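Local structure of peptide methionine sulfoxide reductase MsrA (Corynebacterium diphtheriae, 4D7L) at residues 70-82 against 214-227. The protein reduces methionine S-sulfoxide in oxidised proteins back to methionine, probably serving as a repair enzyme that works through thiol-disulfide exchange. Residues are numbered along the deposited sequence; the frame is centred on the assembly and turned at random.
With SO4 (sulfate ion), chain E.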
ATOM      1  N   ILE A  70       1.511  -2.254   3.284  1.00 13.26           N
ATOM      2  CA  ILE A  70       2.265  -3.165   4.145  1.00 14.58           C
ATOM      3  C   ILE A  70       3.627  -2.589   4.479  1.00 21.11           C
ATOM      4  O   ILE A  70       4.552  -3.329   4.801  1.00 23.20           O
ATOM      5  CB  ILE A  70       2.451  -4.562   3.482  1.00 17.77           C
ATOM      6  CG1 ILE A  70       3.135  -4.414   2.118  1.00 19.84           C
ATOM      7  CG2 ILE A  70       1.117  -5.252   3.303  1.00 14.11           C
ATOM      8  CD1 ILE A  70       3.594  -5.751   1.499  1.00 24.17           C
ATOM      9  N   GLY A  71       3.746  -1.267   4.432  1.00 18.06           N
ATOM     10  CA  GLY A  71       5.016  -0.625   4.723  1.00 17.76           C
ATOM     11  C   GLY A  71       5.627  -0.009   3.475  1.00 20.28           C
ATOM     12  O   GLY A  71       4.892   0.387   2.575  1.00 21.94           O
ATOM     13  N   CYS A  72       6.957   0.084   3.432  0.96 16.52           N
ATOM     14  CA  CYS A  72       7.656   0.720   2.303  0.60 16.15           C
ATOM     15  C   CYS A  72       7.078   0.264   0.973  0.84 16.03           C
ATOM     16  O   CYS A  72       7.171  -0.918   0.614  0.98 16.29           O
ATOM     17  CB  CYS A  72       9.150   0.403   2.348  0.60 22.73           C
ATOM     18  SG  CYS A  72      10.025   0.920   0.832  0.60 23.65           S
ATOM     19  N   TYR A  73       6.420   1.180   0.255  1.00 15.79           N
ATOM     20  CA  TYR A  73       5.736   0.707  -0.955  1.00 16.21           C
ATOM     21  C   TYR A  73       6.657   0.269  -2.121  1.00 14.28           C
ATOM     22  O   TYR A  73       6.182  -0.337  -3.066  1.00 15.59           O
ATOM     23  CB  TYR A  73       4.663   1.674  -1.487  1.00 15.07           C
ATOM     24  CG  TYR A  73       5.007   3.134  -1.711  1.00 16.09           C
ATOM     25  CD1 TYR A  73       6.219   3.509  -2.279  1.00 16.46           C
ATOM     26  CD2 TYR A  73       3.999   4.095  -1.633  1.00 14.98           C
ATOM     27  CE1 TYR A  73       6.494   4.841  -2.565  1.00 17.36           C
ATOM     28  CE2 TYR A  73       4.243   5.420  -1.946  1.00 15.51           C
ATOM     29  CZ  TYR A  73       5.493   5.788  -2.418  1.00 18.17           C
ATOM     30  OH  TYR A  73       5.731   7.109  -2.750  1.00 16.82           O
ATOM     31  N   TRP A  74       7.946   0.619  -2.116  1.00 15.04           N
ATOM     32  CA  TRP A  74       8.814   0.174  -3.206  1.00 17.90           C
ATOM     33  C   TRP A  74       8.896  -1.351  -3.233  1.00 16.79           C
ATOM     34  O   TRP A  74       8.733  -1.974  -4.277  1.00 18.69           O
ATOM     35  CB  TRP A  74      10.221   0.720  -3.052  1.00 15.49           C
ATOM     36  CG  TRP A  74      10.349   2.200  -3.139  1.00 16.82           C
ATOM     37  CD1 TRP A  74       9.469   3.098  -3.695  1.00 17.37           C
ATOM     38  CD2 TRP A  74      11.440   2.953  -2.630  1.00 17.06           C
ATOM     39  NE1 TRP A  74       9.972   4.386  -3.565  1.00 17.67           N
ATOM     40  CE2 TRP A  74      11.184   4.315  -2.915  1.00 16.19           C
ATOM     41  CE3 TRP A  74      12.627   2.606  -1.966  1.00 15.27           C
ATOM     42  CZ2 TRP A  74      12.076   5.324  -2.566  1.00 17.92           C
ATOM     43  CZ3 TRP A  74      13.519   3.617  -1.611  1.00 19.17           C
ATOM     44  CH2 TRP A  74      13.237   4.958  -1.912  1.00 21.26           C
ATOM     45  N   GLY A  75       9.159  -1.939  -2.072  1.00 18.06           N
ATOM     46  CA  GLY A  75       9.280  -3.385  -1.974  1.00 15.48           C
ATOM     47  C   GLY A  75       7.930  -4.034  -2.163  1.00 17.21           C
ATOM     48  O   GLY A  75       7.813  -5.089  -2.772  1.00 19.74           O
ATOM     49  N   ALA A  76       6.902  -3.403  -1.612  1.00 15.83           N
ATOM     50  CA  ALA A  76       5.562  -3.929  -1.740  1.00 19.09           C
ATOM     51  C   ALA A  76       5.110  -3.933  -3.195  1.00 15.33           C
ATOM     52  O   ALA A  76       4.463  -4.873  -3.629  1.00 17.08           O
ATOM     53  CB  ALA A  76       4.594  -3.108  -0.878  1.00 14.97           C
ATOM     54  N   GLU A  77       5.443  -2.890  -3.958  1.00 18.43           N
ATOM     55  CA  GLU A  77       4.971  -2.860  -5.349  1.00 17.46           C
ATOM     56  C   GLU A  77       5.594  -3.998  -6.152  1.00 16.79           C
ATOM     57  O   GLU A  77       4.926  -4.630  -6.978  1.00 16.84           O
ATOM     58  CB  GLU A  77       5.284  -1.524  -6.050  1.00 15.37           C
ATOM     59  CG  GLU A  77       4.335  -1.337  -7.282  1.00 16.13           C
ATOM     60  CD  GLU A  77       4.821  -0.339  -8.344  1.00 17.27           C
ATOM     61  OE1 GLU A  77       5.817   0.392  -8.122  1.00 17.19           O
ATOM     62  OE2 GLU A  77       4.187  -0.281  -9.421  1.00 19.00           O
ATOM     63  N   LYS A  78       6.881  -4.229  -5.922  1.00 15.28           N
ATOM     64  CA  LYS A  78       7.612  -5.296  -6.629  1.00 16.45           C
ATOM     65  C   LYS A  78       6.995  -6.659  -6.315  1.00 22.69           C
ATOM     66  O   LYS A  78       6.802  -7.492  -7.214  1.00 19.92           O
ATOM     67  CB  LYS A  78       9.107  -5.253  -6.265  1.00 19.81           C
ATOM     68  CG  LYS A  78      10.010  -6.314  -6.959  1.00 23.38           C
ATOM     69  CD  LYS A  78      11.481  -6.007  -6.611  1.00 25.19           C
ATOM     70  CE  LYS A  78      12.496  -7.090  -7.010  1.00 36.88           C
ATOM     71  NZ  LYS A  78      12.175  -7.847  -8.236  1.00 41.98           N
ATOM     72  N   LEU A  79       6.679  -6.879  -5.044  1.00 20.38           N
ATOM     73  CA  LEU A  79       6.034  -8.123  -4.609  1.00 17.48           C
ATOM     74  C   LEU A  79       4.778  -8.399  -5.418  1.00 17.67           C
ATOM     75  O   LEU A  79       4.533  -9.523  -5.893  1.00 18.05           O
ATOM     76  CB  LEU A  79       5.670  -8.030  -3.120  1.00 20.16           C
ATOM     77  CG  LEU A  79       4.911  -9.240  -2.573  1.00 26.66           C
ATOM     78  CD1 LEU A  79       5.895 -10.405  -2.382  1.00 31.28           C
ATOM     79  CD2 LEU A  79       4.186  -8.886  -1.292  1.00 26.39           C
ATOM     80  N   PHE A  80       3.973  -7.363  -5.596  1.00 14.35           N
ATOM     81  CA  PHE A  80       2.715  -7.582  -6.297  1.00 15.08           C
ATOM     82  C   PHE A  80       2.831  -7.589  -7.819  1.00 18.72           C
ATOM     83  O   PHE A  80       2.153  -8.404  -8.458  1.00 19.10           O
ATOM     84  CB  PHE A  80       1.672  -6.554  -5.824  1.00 17.20           C
ATOM     85  CG  PHE A  80       1.128  -6.885  -4.466  1.00 22.02           C
ATOM     86  CD1 PHE A  80       0.272  -7.971  -4.317  1.00 19.05           C
ATOM     87  CD2 PHE A  80       1.522  -6.172  -3.337  1.00 23.33           C
ATOM     88  CE1 PHE A  80      -0.206  -8.338  -3.061  1.00 23.04           C
ATOM     89  CE2 PHE A  80       1.033  -6.517  -2.063  1.00 24.98           C
ATOM     90  CZ  PHE A  80       0.177  -7.607  -1.926  1.00 19.88           C
ATOM     91  N   TRP A  81       3.698  -6.773  -8.432  1.00 18.58           N
ATOM     92  CA  TRP A  81       3.740  -6.845  -9.904  1.00 17.73           C
ATOM     93  C   TRP A  81       4.344  -8.172 -10.346  1.00 18.27           C
ATOM     94  O   TRP A  81       4.129  -8.608 -11.474  1.00 23.88           O
ATOM     95  CB  TRP A  81       4.477  -5.651 -10.584  1.00 15.61           C
ATOM     96  CG  TRP A  81       5.990  -5.653 -10.601  1.00 15.37           C
ATOM     97  CD1 TRP A  81       6.829  -6.564 -11.206  1.00 19.15           C
ATOM     98  CD2 TRP A  81       6.830  -4.607 -10.104  1.00 16.36           C
ATOM     99  NE1 TRP A  81       8.154  -6.175 -11.036  1.00 19.73           N
ATOM    100  CE2 TRP A  81       8.173  -4.970 -10.373  1.00 16.08           C
ATOM    101  CE3 TRP A  81       6.572  -3.395  -9.433  1.00 17.24           C
ATOM    102  CZ2 TRP A  81       9.262  -4.173  -9.980  1.00 19.91           C
ATOM    103  CZ3 TRP A  81       7.652  -2.603  -9.033  1.00 13.95           C
ATOM    104  CH2 TRP A  81       8.983  -2.989  -9.323  1.00 16.06           C
ATOM    105  N   GLU A  82       5.086  -8.823  -9.457  1.00 14.90           N
ATOM    106  CA  GLU A  82       5.640 -10.144  -9.776  1.00 20.14           C
ATOM    107  C   GLU A  82       4.680 -11.290  -9.472  1.00 27.55           C
ATOM    108  O   GLU A  82       4.996 -12.449  -9.713  1.00 23.77           O
ATOM    109  CB  GLU A  82       6.960 -10.347  -9.024  1.00 19.39           C
ATOM    110  CG  GLU A  82       8.064  -9.437  -9.616  1.00 21.13           C
ATOM    111  CD  GLU A  82       9.431  -9.606  -8.969  1.00 36.23           C
ATOM    112  OE1 GLU A  82       9.522 -10.253  -7.897  1.00 34.52           O
ATOM    113  OE2 GLU A  82      10.408  -9.055  -9.535  1.00 32.34           O
ATOM    114  N   HIS A 214       8.730   7.258  -8.244  1.00 16.41           N
ATOM    115  CA  HIS A 214       8.401   6.153  -7.324  1.00 18.17           C
ATOM    116  C   HIS A 214       7.811   4.923  -8.018  1.00 17.60           C
ATOM    117  O   HIS A 214       7.856   3.814  -7.471  1.00 19.72           O
ATOM    118  CB  HIS A 214       7.407   6.632  -6.242  1.00 18.25           C
ATOM    119  CG  HIS A 214       8.009   7.612  -5.284  1.00 19.01           C
ATOM    120  ND1 HIS A 214       8.685   7.219  -4.150  1.00 15.61           N
ATOM    121  CD2 HIS A 214       8.076   8.964  -5.315  1.00 17.93           C
ATOM    122  CE1 HIS A 214       9.144   8.285  -3.520  1.00 19.30           C
ATOM    123  NE2 HIS A 214       8.768   9.360  -4.193  1.00 18.85           N
ATOM    124  N   GLN A 215       7.218   5.122  -9.187  1.00 16.90           N
ATOM    125  CA  GLN A 215       6.537   4.032  -9.887  1.00 17.67           C
ATOM    126  C   GLN A 215       7.558   3.030 -10.373  1.00 18.19           C
ATOM    127  O   GLN A 215       8.438   3.383 -11.135  1.00 19.02           O
ATOM    128  CB  GLN A 215       5.710   4.584 -11.058  1.00 16.93           C
ATOM    129  CG  GLN A 215       4.762   5.721 -10.633  1.00 13.76           C
ATOM    130  CD  GLN A 215       3.738   5.269  -9.577  1.00 17.64           C
ATOM    131  OE1 GLN A 215       3.325   4.111  -9.571  1.00 17.95           O
ATOM    132  NE2 GLN A 215       3.300   6.194  -8.707  1.00 17.99           N
ATOM    133  N   GLN A 216       7.450   1.794  -9.899  1.00 18.33           N
ATOM    134  CA  GLN A 216       8.431   0.741 -10.199  1.00 13.85           C
ATOM    135  C   GLN A 216       9.854   1.184  -9.889  1.00 16.91           C
ATOM    136  O   GLN A 216      10.792   0.872 -10.621  1.00 21.22           O
ATOM    137  CB  GLN A 216       8.322   0.299 -11.665  1.00 22.14           C
ATOM    138  CG  GLN A 216       6.950  -0.277 -12.035  1.00 18.32           C
ATOM    139  CD  GLN A 216       5.996   0.790 -12.541  1.00 17.59           C
ATOM    140  OE1 GLN A 216       6.269   1.443 -13.547  1.00 19.78           O
ATOM    141  NE2 GLN A 216       4.876   0.971 -11.848  1.00 17.74           N
ATOM    142  N   TYR A 217      10.008   1.910  -8.786  1.00 17.91           N
ATOM    143  CA  TYR A 217      11.309   2.436  -8.386  1.00 18.47           C
ATOM    144  C   TYR A 217      12.433   1.393  -8.404  1.00 15.78           C
ATOM    145  O   TYR A 217      13.531   1.647  -8.909  1.00 16.85           O
ATOM    146  CB  TYR A 217      11.205   3.040  -6.975  1.00 17.53           C
ATOM    147  CG  TYR A 217      12.520   3.558  -6.454  1.00 18.70           C
ATOM    148  CD1 TYR A 217      13.043   4.758  -6.908  1.00 21.73           C
ATOM    149  CD2 TYR A 217      13.239   2.848  -5.477  1.00 22.05           C
ATOM    150  CE1 TYR A 217      14.259   5.239  -6.422  1.00 23.81           C
ATOM    151  CE2 TYR A 217      14.454   3.324  -4.989  1.00 20.46           C
ATOM    152  CZ  TYR A 217      14.957   4.519  -5.465  1.00 22.07           C
ATOM    153  OH  TYR A 217      16.161   4.993  -4.985  1.00 23.93           O
ATOM    154  N   LEU A 218      12.160   0.228  -7.834  1.00 16.24           N
ATOM    155  CA  LEU A 218      13.202  -0.778  -7.689  1.00 18.20           C
ATOM    156  C   LEU A 218      13.602  -1.375  -9.027  1.00 20.27           C
ATOM    157  O   LEU A 218      14.730  -1.841  -9.189  1.00 21.57           O
ATOM    158  CB  LEU A 218      12.742  -1.874  -6.740  1.00 20.28           C
ATOM    159  CG  LEU A 218      12.527  -1.384  -5.310  1.00 19.38           C
ATOM    160  CD1 LEU A 218      12.075  -2.557  -4.448  1.00 19.98           C
ATOM    161  CD2 LEU A 218      13.807  -0.725  -4.749  1.00 16.85           C
ATOM    162  N   HIS A 219      12.688  -1.367  -9.992  1.00 20.58           N
ATOM    163  CA  HIS A 219      13.056  -1.807 -11.339  1.00 19.93           C
ATOM    164  C   HIS A 219      13.903  -0.749 -12.064  1.00 22.21           C
ATOM    165  O   HIS A 219      14.908  -1.067 -12.707  1.00 21.97           O
ATOM    166  CB  HIS A 219      11.812  -2.130 -12.171  1.00 22.96           C
ATOM    167  CG  HIS A 219      12.143  -2.613 -13.555  1.00 23.58           C
ATOM    168  ND1 HIS A 219      12.506  -3.917 -13.812  1.00 25.37           N
ATOM    169  CD2 HIS A 219      12.243  -1.953 -14.729  1.00 26.60           C
ATOM    170  CE1 HIS A 219      12.781  -4.047 -15.100  1.00 29.04           C
ATOM    171  NE2 HIS A 219      12.620  -2.869 -15.681  1.00 26.46           N
ATOM    172  N   LYS A 220      13.470   0.505 -11.987  1.00 18.30           N
ATOM    173  CA  LYS A 220      14.159   1.608 -12.652  1.00 20.75           C
ATOM    174  C   LYS A 220      15.530   1.864 -12.054  1.00 26.32           C
ATOM    175  O   LYS A 220      16.443   2.285 -12.756  1.00 26.77           O
ATOM    176  CB  LYS A 220      13.332   2.900 -12.553  1.00 21.62           C
ATOM    177  CG  LYS A 220      12.021   2.879 -13.345  1.00 21.19           C
ATOM    178  CD  LYS A 220      11.146   4.072 -12.956  1.00 17.54           C
ATOM    179  CE  LYS A 220       9.840   4.111 -13.734  1.00 22.38           C
ATOM    180  NZ  LYS A 220       8.963   5.199 -13.164  1.00 17.31           N
ATOM    181  N   ASN A 221      15.660   1.663 -10.744  0.85 19.01           N
ATOM    182  CA  ASN A 221      16.933   1.910 -10.087  0.85 21.32           C
ATOM    183  C   ASN A 221      17.365   0.679  -9.306  0.85 17.83           C
ATOM    184  O   ASN A 221      17.088   0.551  -8.111  0.85 17.97           O
ATOM    185  CB  ASN A 221      16.838   3.127  -9.161  0.85 22.80           C
ATOM    186  CG  ASN A 221      18.129   3.382  -8.428  0.85 30.87           C
ATOM    187  OD1 ASN A 221      19.206   2.941  -8.868  0.85 30.67           O
ATOM    188  ND2 ASN A 221      18.047   4.098  -7.310  0.85 26.82           N
ATOM    189  N   PRO A 222      18.069  -0.231  -9.982  1.00 26.85           N
ATOM    190  CA  PRO A 222      18.514  -1.478  -9.362  1.00 33.82           C
ATOM    191  C   PRO A 222      19.556  -1.252  -8.254  1.00 31.25           C
ATOM    192  O   PRO A 222      19.884  -2.198  -7.534  1.00 31.48           O
ATOM    193  CB  PRO A 222      19.076  -2.277 -10.540  1.00 37.79           C
ATOM    194  CG  PRO A 222      19.309  -1.302 -11.615  1.00 39.06           C
ATOM    195  CD  PRO A 222      18.362  -0.180 -11.420  1.00 29.21           C
ATOM    196  N   LEU A 223      20.075  -0.033  -8.133  1.00 22.83           N
ATOM    197  CA  LEU A 223      20.949   0.305  -7.005  1.00 24.13           C
ATOM    198  C   LEU A 223      20.121   0.710  -5.771  1.00 26.23           C
ATOM    199  O   LEU A 223      20.654   0.826  -4.663  1.00 27.10           O
ATOM    200  CB  LEU A 223      21.899   1.446  -7.389  1.00 19.73           C
ATOM    201  CG  LEU A 223      22.906   1.098  -8.498  1.00 22.69           C
ATOM    202  CD1 LEU A 223      23.560   2.356  -9.086  1.00 26.51           C
ATOM    203  CD2 LEU A 223      23.965   0.105  -8.013  1.00 25.53           C
ATOM    204  N   GLY A 224      18.819   0.901  -5.957  1.00 24.88           N
ATOM    205  CA  GLY A 224      17.973   1.339  -4.855  1.00 20.58           C
ATOM    206  C   GLY A 224      17.440   0.178  -4.038  1.00 23.95           C
ATOM    207  O   GLY A 224      17.406  -0.951  -4.509  1.00 20.40           O
ATOM    208  N   TYR A 225      17.019   0.444  -2.808  1.00 17.78           N
ATOM    209  CA  TYR A 225      16.478  -0.606  -1.942  1.00 22.37           C
ATOM    210  C   TYR A 225      15.702   0.097  -0.822  1.00 20.22           C
ATOM    211  O   TYR A 225      15.958   1.269  -0.530  1.00 21.16           O
ATOM    212  CB  TYR A 225      17.602  -1.512  -1.395  1.00 25.43           C
ATOM    213  CG  TYR A 225      18.650  -0.732  -0.635  1.00 24.79           C
ATOM    214  CD1 TYR A 225      18.498  -0.478   0.733  1.00 27.00           C
ATOM    215  CD2 TYR A 225      19.750  -0.184  -1.285  1.00 24.14           C
ATOM    216  CE1 TYR A 225      19.424   0.278   1.434  1.00 25.19           C
ATOM    217  CE2 TYR A 225      20.684   0.560  -0.596  1.00 24.97           C
ATOM    218  CZ  TYR A 225      20.515   0.796   0.767  1.00 32.22           C
ATOM    219  OH  TYR A 225      21.434   1.546   1.464  1.00 26.67           O
ATOM    220  N   CYS A 226      14.739  -0.594  -0.221  1.00 20.79           N
ATOM    221  CA  CYS A 226      13.966  -0.034   0.876  0.56 21.94           C
ATOM    222  C   CYS A 226      14.901   0.277   2.043  1.00 22.86           C
ATOM    223  O   CYS A 226      15.749  -0.550   2.390  1.00 21.50           O
ATOM    224  CB  CYS A 226      12.867  -1.012   1.303  0.56 26.61           C
ATOM    225  SG  CYS A 226      11.971  -1.771  -0.091  0.56 28.20           S
ATOM    226  N   PRO A 227      14.768   1.473   2.634  1.00 20.39           N
ATOM    227  CA  PRO A 227      15.688   1.854   3.708  1.00 20.38           C
ATOM    228  C   PRO A 227      15.705   0.876   4.871  1.00 18.41           C
ATOM    229  O   PRO A 227      14.680   0.235   5.175  1.00 20.25           O
ATOM    230  CB  PRO A 227      15.157   3.215   4.147  1.00 21.36           C
ATOM    231  CG  PRO A 227      14.519   3.772   2.866  1.00 21.44           C
ATOM    232  CD  PRO A 227      13.877   2.586   2.245  1.00 16.96           C
TER
HETATM  233  S   SO4 E1221      20.446   1.931   5.123  0.51 21.71           S
HETATM  234  O1  SO4 E1221      20.302   0.579   5.642  0.51 20.59           O
HETATM  235  O2  SO4 E1221      21.491   1.964   4.102  0.51 21.50           O
HETATM  236  O3  SO4 E1221      20.813   2.835   6.205  0.51 21.24           O
HETATM  237  O4  SO4 E1221      19.174   2.353   4.542  0.51 23.42           O
HETATM  238  O   HOH W   1       9.555  -0.484  -6.691  1.00 17.35           O
HETATM  239  O   HOH W   2       7.605   1.349  -6.269  1.00 15.07           O
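W74 and Y217 bring the backbones closest, their CA atoms 6.2 Å apart, where helix 73-81 meets the short helix 217-220; the chain beyond it returns to place C226 beside G75. The six-membered ring of W74 stacks face to face with the Y217 ring, planes 24° apart, with Y217 CD2 3.4 Å from W74 CD2, while Y217 CB makes a CH-pi contact over the five-membered ring. At the indole edge, W74 NE1 donates to H214 ND1 at 3.2 Å, nearly in the indole plane. Y73 OH lies over the imidazole face. L218 packs against W74 CB, and a water links W74 O to L218 N. G71-G75 (GCYWG) is this protein's form of the MsrA signature GCFWG, with C72, the predicted catalytic cysteine, as N-cap of helix 73-81; in relatives the aromatic pair of this motif receives the substrate methyl group. C72 and C226 form a disulfide in this crystal, but each has two conformers, and in one the SG atoms of C72 and C226 are 3.4 Å apart, unbonded. Deeper in, the E77 carboxylate takes two bonds from Q216 on its syn lone pairs: backbone N to OE1 and NE2 to OE2, both 2.8 Å. A bend at chi2 (91°) returns the Q216 amide to E77. T89 also bonds E77 OE2, and a second water joins OE1 to H214 O. W81 CZ3 rests 3.6 Å from Q216 CA.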